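Local structure of M157 (Murid herpesvirus 1, 2NYK) at residues Val27-Gly32 with Asn85-Ser90; Lys36-Ile39 with Arg45-Val48. The protein is an MHC class I-like viral protein that serves as a ligand for Ly49 receptors of mouse natural killer cells. The protein carries 1 engineered substitution. All blocks are in the same frame, centred on the assembly; numbering follows the deposited sequence.

Contact 1: Val27-Gly32 with Asn85-Ser90; sequences VTVTRG and NLLTQS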
loop_
_atom_site.group_PDB
_atom_site.type_symbol
_atom_site.label_atom_id
_atom_site.label_comp_id
_atom_site.label_asym_id
_atom_site.label_seq_id
_atom_site.Cartn_x
_atom_site.Cartn_y
_atom_site.Cartn_z
ATOM N N VAL A 27 4.732 3.807 -11.206
ATOM C CA VAL A 27 4.368 4.933 -12.044
ATOM C C VAL A 27 3.622 4.421 -13.260
ATOM O O VAL A 27 4.042 3.452 -13.893
ATOM C CB VAL A 27 5.603 5.759 -12.524
ATOM C CG1 VAL A 27 5.161 6.908 -13.427
ATOM C CG2 VAL A 27 6.376 6.308 -11.332
ATOM N N THR A 28 2.506 5.083 -13.562
ATOM C CA THR A 28 1.701 4.772 -14.725
ATOM C C THR A 28 1.594 6.025 -15.586
ATOM O O THR A 28 1.339 7.121 -15.077
ATOM C CB THR A 28 0.297 4.284 -14.321
ATOM O OG1 THR A 28 0.423 3.099 -13.521
ATOM C CG2 THR A 28 -0.527 3.973 -15.546
ATOM N N VAL A 29 1.845 5.862 -16.879
ATOM C CA VAL A 29 1.684 6.932 -17.856
ATOM C C VAL A 29 0.726 6.441 -18.959
ATOM O O VAL A 29 0.880 5.336 -19.473
ATOM C CB VAL A 29 3.056 7.343 -18.446
ATOM C CG1 VAL A 29 2.885 8.183 -19.685
ATOM C CG2 VAL A 29 3.884 8.103 -17.411
ATOM N N THR A 30 -0.275 7.250 -19.292
ATOM C CA THR A 30 -1.246 6.884 -20.336
ATOM C C THR A 30 -1.244 7.939 -21.433
ATOM O O THR A 30 -1.021 9.115 -21.153
ATOM C CB THR A 30 -2.695 6.720 -19.776
ATOM O OG1 THR A 30 -2.688 5.868 -18.627
ATOM C CG2 THR A 30 -3.641 6.118 -20.824
ATOM N N ARG A 31 -1.464 7.506 -22.679
ATOM C CA ARG A 31 -1.726 8.429 -23.804
ATOM C C ARG A 31 -3.005 9.215 -23.535
ATOM O O ARG A 31 -4.085 8.623 -23.356
ATOM C CB ARG A 31 -1.864 7.660 -25.125
ATOM C CG ARG A 31 -0.578 7.027 -25.622
ATOM C CD ARG A 31 0.110 7.883 -26.704
ATOM N NE ARG A 31 1.376 7.278 -27.129
ATOM C CZ ARG A 31 1.499 6.037 -27.610
ATOM N NH1 ARG A 31 0.432 5.250 -27.722
ATOM N NH2 ARG A 31 2.690 5.577 -27.963
ATOM N N GLY A 32 -2.874 10.549 -23.492
ATOM C CA GLY A 32 -3.998 11.394 -23.095
ATOM C C GLY A 32 -3.721 12.130 -21.795
ATOM O O GLY A 32 -4.626 12.732 -21.207
ATOM N N ASN A 85 8.974 9.206 -22.483
ATOM C CA ASN A 85 9.888 9.033 -23.605
ATOM C C ASN A 85 9.629 7.759 -24.381
ATOM O O ASN A 85 9.615 7.782 -25.606
ATOM C CB ASN A 85 11.344 9.058 -23.139
ATOM C CG ASN A 85 11.903 10.460 -23.057
ATOM O OD1 ASN A 85 11.265 11.371 -22.497
ATOM N ND2 ASN A 85 13.108 10.645 -23.611
ATOM N N LEU A 86 9.422 6.656 -23.665
ATOM C CA LEU A 86 9.147 5.369 -24.288
ATOM C C LEU A 86 7.882 5.394 -25.138
ATOM O O LEU A 86 7.856 4.829 -26.233
ATOM C CB LEU A 86 9.056 4.261 -23.236
ATOM C CG LEU A 86 10.386 3.803 -22.614
ATOM C CD1 LEU A 86 10.116 3.002 -21.323
ATOM C CD2 LEU A 86 11.234 3.005 -23.636
ATOM N N LEU A 87 6.837 6.045 -24.625
ATOM C CA LEU A 87 5.588 6.191 -25.365
ATOM C C LEU A 87 5.811 7.018 -26.629
ATOM O O LEU A 87 5.578 6.523 -27.743
ATOM C CB LEU A 87 4.489 6.807 -24.493
ATOM C CG LEU A 87 3.794 5.923 -23.450
ATOM C CD1 LEU A 87 2.667 6.696 -22.815
ATOM C CD2 LEU A 87 3.251 4.642 -24.059
ATOM N N THR A 88 6.288 8.258 -26.440
ATOM C CA THR A 88 6.577 9.190 -27.541
ATOM C C THR A 88 7.561 8.612 -28.565
ATOM O O THR A 88 7.323 8.697 -29.775
ATOM C CB THR A 88 7.101 10.551 -27.005
ATOM O OG1 THR A 88 6.193 11.055 -26.014
ATOM C CG2 THR A 88 7.228 11.573 -28.131
ATOM N N GLN A 89 8.646 8.011 -28.076
ATOM C CA GLN A 89 9.685 7.467 -28.944
ATOM C C GLN A 89 9.240 6.236 -29.734
ATOM O O GLN A 89 9.228 6.287 -30.971
ATOM C CB GLN A 89 10.966 7.172 -28.155
ATOM N N SER A 90 8.868 5.144 -29.039
ATOM C CA SER A 90 8.683 3.861 -29.753
ATOM C C SER A 90 7.788 2.831 -29.064
ATOM O O SER A 90 8.195 1.672 -28.891
ATOM C CB SER A 90 10.059 3.215 -30.048
ATOM O OG SER A 90 10.632 2.700 -28.838
#

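Contact 2: Lys36-Ile39 with Arg45-Val48; sequences KRTI and RPVV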
loop_
_atom_site.group_PDB
_atom_site.type_symbol
_atom_site.label_atom_id
_atom_site.label_comp_id
_atom_site.label_asym_id
_atom_site.label_seq_id
_atom_site.Cartn_x
_atom_site.Cartn_y
_atom_site.Cartn_z
ATOM N N LYS A 36 0.115 8.709 -12.906
ATOM C CA LYS A 36 -0.007 8.487 -11.484
ATOM C C LYS A 36 1.289 7.897 -10.947
ATOM O O LYS A 36 1.857 6.992 -11.542
ATOM C CB LYS A 36 -1.197 7.557 -11.178
ATOM C CG LYS A 36 -1.471 7.371 -9.687
ATOM C CD LYS A 36 -2.603 6.362 -9.434
ATOM C CE LYS A 36 -3.982 7.044 -9.496
ATOM N NZ LYS A 36 -5.144 6.104 -9.284
ATOM N N ARG A 37 1.734 8.434 -9.819
ATOM C CA ARG A 37 2.919 7.955 -9.103
ATOM C C ARG A 37 2.485 7.611 -7.695
ATOM O O ARG A 37 1.756 8.385 -7.066
ATOM C CB ARG A 37 3.986 9.059 -9.031
ATOM C CG ARG A 37 4.653 9.383 -10.354
ATOM C CD ARG A 37 5.269 10.769 -10.285
ATOM N NE ARG A 37 4.263 11.821 -10.423
ATOM C CZ ARG A 37 4.438 13.099 -10.084
ATOM N NH1 ARG A 37 5.583 13.519 -9.536
ATOM N NH2 ARG A 37 3.455 13.960 -10.295
ATOM N N THR A 38 2.953 6.478 -7.182
ATOM C CA THR A 38 2.564 6.040 -5.843
ATOM C C THR A 38 3.699 5.364 -5.089
ATOM O O THR A 38 4.642 4.831 -5.684
ATOM C CB THR A 38 1.368 5.041 -5.847
ATOM O OG1 THR A 38 1.766 3.820 -6.473
ATOM C CG2 THR A 38 0.162 5.607 -6.563
ATOM N N ILE A 39 3.599 5.403 -3.770
ATOM C CA ILE A 39 4.540 4.701 -2.915
ATOM C C ILE A 39 3.694 3.906 -1.947
ATOM O O ILE A 39 2.754 4.451 -1.360
ATOM C CB ILE A 39 5.449 5.656 -2.121
ATOM C CG1 ILE A 39 6.315 6.521 -3.046
ATOM C CG2 ILE A 39 6.377 4.846 -1.151
ATOM C CD1 ILE A 39 7.044 7.571 -2.278
ATOM N N ARG A 45 -1.408 -1.058 0.712
ATOM C CA ARG A 45 -1.995 -0.015 -0.133
ATOM C C ARG A 45 -1.048 1.175 -0.184
ATOM O O ARG A 45 -0.171 1.299 0.660
ATOM C CB ARG A 45 -3.338 0.464 0.456
ATOM C CG ARG A 45 -4.183 -0.621 1.145
ATOM C CD ARG A 45 -4.752 -1.687 0.200
ATOM N NE ARG A 45 -5.586 -1.115 -0.867
ATOM C CZ ARG A 45 -6.897 -0.838 -0.796
ATOM N NH1 ARG A 45 -7.624 -1.057 0.309
ATOM N NH2 ARG A 45 -7.496 -0.314 -1.868
ATOM N N PRO A 46 -1.194 2.039 -1.195
ATOM C CA PRO A 46 -0.337 3.200 -1.262
ATOM C C PRO A 46 -0.514 4.158 -0.096
ATOM O O PRO A 46 -1.630 4.391 0.389
ATOM C CB PRO A 46 -0.750 3.879 -2.570
ATOM C CG PRO A 46 -1.271 2.717 -3.433
ATOM C CD PRO A 46 -2.048 1.912 -2.397
ATOM N N VAL A 47 0.600 4.713 0.336
ATOM C CA VAL A 47 0.576 5.704 1.431
ATOM C C VAL A 47 0.960 7.113 0.930
ATOM O O VAL A 47 0.867 8.109 1.671
ATOM C CB VAL A 47 1.471 5.257 2.605
ATOM C CG1 VAL A 47 0.854 4.019 3.292
ATOM C CG2 VAL A 47 2.879 4.987 2.142
ATOM N N VAL A 48 1.380 7.178 -0.334
ATOM C CA VAL A 48 1.692 8.451 -1.016
ATOM C C VAL A 48 1.229 8.338 -2.459
ATOM O O VAL A 48 1.605 7.382 -3.165
ATOM C CB VAL A 48 3.231 8.769 -1.020
ATOM C CG1 VAL A 48 3.485 10.153 -1.706
ATOM C CG2 VAL A 48 3.798 8.788 0.387
#

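Contact 1: Val27-Gly32 with Asn85-Ser90
Arg31 and Val29 both reach Leu87, which projects from the sheet-facing side of helix 71-90 where that helix lies across the antiparallel sheet, as the first long helix does on the platform of an MHC class I-like fold. Strand 21-30 is an inner strand of the sheet, and residues 27-32 cover its final run and the turn that follows.

The apolar part is a branch-to-branch meeting. Val29 CG1 and Leu87 CD1 come within 3.5 Å, closer than methyl groups usually lie, a locally tight fit between these two methyls. The two side chains run past each other in opposite directions instead of meeting head-on. The Val29 rotamer is what presents CG1: with chi1 at 166° this branch is anti to the backbone N. Leu87 CD1 also lies 4.0 Å from Val29 O, so the methyl touches the strand backbone as well, while Lys80 and Asn84 continue the helical cover of Val29.

The polar part rests on the Arg31 guanidinium. One of its faces receives Leu87 CD2, displaced toward the rim of the group and 4.1 Å from Arg31 NH2; Leu87 CB keeps the same distance, 4.1 Å, from Arg31 NE. Leucine therefore packs against both the strand and the arginine, one methyl to each. The same NH2 is held by two backbone carbonyls, since it also donates to Leu91 O. Two carbonyl oxygens converging on NH2 probably favour the positive charge there.

The bond to Leu87 itself is edge-on for the donor and oblique for the acceptor: Leu87 O lies in the guanidinium plane, 3.0 Å from Arg31 NH2 with an N-H...O angle of 154°, yet NH2 sits 52° out of the carbonyl plane.

Contact 2: Lys36-Ile39 with Arg45-Val48
Ile39 lies alongside Val48, the two side chains pointing the same way, with Ile39 CB 4.0 Å from Val48 CB. The overlap extends to the end of the isoleucine, because Ile39 CD1 remains 4.2 Å from Val48 CB. Both residues are buried on the face of the sheet that carries the helices: Ile39 also touches Leu76 of helix 71-90, and Val48 touches Trp164 of helix 157-173.

The backbones beneath them form an antiparallel hydrogen-bonded pair. Ile39 N donates to Val48 O over 2.9 Å, and Val48 N returns the bond to Ile39 O over a longer 3.2 Å. Ile39 O has a second donor, Val47 N, at 2.8 Å. Two consecutive residues, Val47 and Val48, thus face the single residue Ile39, which defines a classic beta bulge in the hairpin of strands 35-41 and 46-51. The backbone of Val47 departs from extended geometry, with psi at -7°, and the chain turns a corner there. Both N-H groups lie in the plane of the Ile39 carbonyl, at N-H...O angles of 156° for Val47 and 149° for Val48.

Weaker CH...O contacts line the same two acceptors. Thr38 CA approaches Val48 O at 3.1 Å, and Pro46 CA approaches Ile39 O at 3.3 Å. Pro46 CB points toward strand 35-41 and lies 4.1 Å from Thr38 CB.

Beyond the pair, Arg37 makes a cation-pi contact with Trp50 further along the neighbouring strand. Arg45 turns away from strand 35-41; its NH1 forms a salt bridge with Asp220 OD1 and a hydrogen bond with Gln227 OE1, both on the second, eight-stranded sheet.

Overall arrangement
From the N terminus, the chain runs through 27-32 at the end of strand 21-30, turns into 36-39 on the next strand, and reaches 45-48 after a short connection; contact 2 closes this small hairpin loop. Only much later does helix 71-90 bring 85-90 back to 27-32, so contact 1 closes a larger loop with contact 2 nested inside it. Their centres are about 19 Å apart, but the strands adjoin: Thr28 N lies 2.9 Å from Lys36 O, a probable hydrogen bond, and Val27 CG2 packs on Arg37 CG at 3.7 Å. Contact 1 ties helix to sheet; contact 2 joins neighbouring strands within that sheet.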